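Local structure of P protein (Mumps virus, 3BBZ) at residues A[31-34]-A[35-38]. The protein probably tethers the viral polymerase to the nucleocapsid during RNA synthesis, this fragment being the small nucleocapsid-binding domain of the phosphoprotein. The protein carries 1 engineered substitution. Residues are numbered along the deposited sequence; the frame is centred on the assembly and turned at random.
Sequences ASTE and DALN
The carbonyl oxygen of T33 takes the amide of L37, N to O 3.0 Å, in a bond that forms the first i to i+4 link of helix 34-47. The next link follows at once, N38 N donating to E34 O at 3.0 Å. A helix start leaves its first amides without a preceding turn to accept them, and T33 answers this from its N-cap position. A chi1 of 62° swings T33 OG1 over the start of the helix, where it accepts a weak but fairly straight bond from A36 N at 3.4 Å. The same hydroxyl oxygen lies against the A36 methyl.

That methyl also meets A31 from the incoming loop, CB to CB 3.6 Å, an apolar contact that straddles the cap. L37 rests its CG against T33 O at 3.3 Å and brings CD2 within 4.2 Å of A31 CB; its side chain also packs on Q3 and I7 of helix 3-14, while NZ of K4 in that helix is hydrogen-bonded to A31 O. On the outer surface E34 extends past N38, carboxylate and amide planes 76° apart, with OE2 still 3.8 Å from ND2.

The whole illustrates a threonine N-cap bridged by a small A31–A36 hydrophobic contact, here where the loop after helix 18-29 enters the last helix of a compact three-helix bundle.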
ATOM      1  N   ALA A  31      -2.885  -1.858   9.541  1.00  9.25           N
ATOM      2  CA  ALA A  31      -1.591  -1.394  10.061  1.00  9.95           C
ATOM      3  C   ALA A  31      -1.697   0.084  10.440  1.00 11.03           C
ATOM      4  O   ALA A  31      -2.448   0.844   9.833  1.00 10.73           O
ATOM      5  CB  ALA A  31      -0.451  -1.572   9.026  1.00 10.59           C
ATOM      6  N   SER A  32      -0.929   0.505  11.424  1.00 10.91           N
ATOM      7  CA  SER A  32      -0.982   1.890  11.789  1.00 12.22           C
ATOM      8  C   SER A  32       0.352   2.467  12.243  1.00 11.93           C
ATOM      9  O   SER A  32       0.481   3.695  12.333  1.00 13.98           O
ATOM     10  CB  SER A  32      -2.027   2.086  12.884  1.00 13.04           C
ATOM     11  OG  SER A  32      -1.705   1.294  14.027  1.00 16.53           O
ATOM     12  N   THR A  33       1.340   1.627  12.529  1.00  9.96           N
ATOM     13  CA  THR A  33       2.599   2.150  13.072  1.00  8.24           C
ATOM     14  C   THR A  33       3.514   2.535  11.917  1.00  7.78           C
ATOM     15  O   THR A  33       3.346   2.024  10.808  1.00  4.84           O
ATOM     16  CB  THR A  33       3.313   1.103  13.942  1.00  8.66           C
ATOM     17  OG1 THR A  33       3.631  -0.031  13.133  1.00  6.81           O
ATOM     18  CG2 THR A  33       2.419   0.679  15.086  1.00  6.22           C
ATOM     19  N   GLU A  34       4.502   3.388  12.202  1.00  7.43           N
ATOM     20  CA  GLU A  34       5.383   3.931  11.176  1.00  8.04           C
ATOM     21  C   GLU A  34       6.169   2.795  10.511  1.00  7.13           C
ATOM     22  O   GLU A  34       6.320   2.797   9.277  1.00  6.98           O
ATOM     23  CB  GLU A  34       6.300   5.044  11.731  1.00  8.01           C
ATOM     24  CG  GLU A  34       7.240   5.651  10.635  0.50  9.65           C
ATOM     25  CD  GLU A  34       8.428   6.465  11.190  0.50 10.40           C
ATOM     26  OE1 GLU A  34       8.291   7.078  12.268  0.50 13.03           O
ATOM     27  OE2 GLU A  34       9.494   6.513  10.526  0.50 14.20           O
ATOM     28  N   ASP A  35       6.611   1.821  11.321  1.00  7.56           N
ATOM     29  CA  ASP A  35       7.303   0.612  10.870  1.00  7.98           C
ATOM     30  C   ASP A  35       6.487  -0.192   9.858  1.00  7.99           C
ATOM     31  O   ASP A  35       6.993  -0.499   8.787  1.00  9.16           O
ATOM     32  CB  ASP A  35       7.699  -0.309  12.061  1.00  9.36           C
ATOM     33  CG  ASP A  35       9.016   0.144  12.765  0.50  9.85           C
ATOM     34  OD1 ASP A  35       9.533   1.225  12.428  0.50 10.34           O
ATOM     35  OD2 ASP A  35       9.520  -0.574  13.670  0.50 11.31           O
ATOM     36  N   ALA A  36       5.233  -0.507  10.194  1.00  6.13           N
ATOM     37  CA  ALA A  36       4.335  -1.260   9.319  1.00  5.25           C
ATOM     38  C   ALA A  36       4.022  -0.528   8.034  1.00  5.25           C
ATOM     39  O   ALA A  36       3.951  -1.152   6.966  1.00  5.53           O
ATOM     40  CB  ALA A  36       3.041  -1.567  10.032  1.00  5.08           C
ATOM     41  N   LEU A  37       3.815   0.784   8.138  1.00  4.67           N
ATOM     42  CA  LEU A  37       3.499   1.593   6.970  1.00  5.33           C
ATOM     43  C   LEU A  37       4.681   1.680   5.999  1.00  4.90           C
ATOM     44  O   LEU A  37       4.470   1.549   4.790  1.00  5.44           O
ATOM     45  CB  LEU A  37       2.943   2.948   7.369  1.00  5.69           C
ATOM     46  CG  LEU A  37       1.603   2.993   8.160  1.00  6.71           C
ATOM     47  CD1 LEU A  37       1.196   4.447   8.406  1.00  8.63           C
ATOM     48  CD2 LEU A  37       0.463   2.276   7.485  1.00  6.19           C
ATOM     49  N   ASN A  38       5.912   1.787   6.520  1.00  3.02           N
ATOM     50  CA  ASN A  38       7.118   1.806   5.685  1.00  3.08           C
ATOM     51  C   ASN A  38       7.281   0.501   4.897  1.00  2.84           C
ATOM     52  O   ASN A  38       7.647   0.514   3.713  1.00  3.63           O
ATOM     53  CB  ASN A  38       8.374   2.035   6.529  1.00  2.15           C
ATOM     54  CG  ASN A  38       8.523   3.500   6.984  1.00  5.05           C
ATOM     55  OD1 ASN A  38       7.824   4.375   6.507  1.00  8.58           O
ATOM     56  ND2 ASN A  38       9.429   3.750   7.910  1.00  4.01           N
TER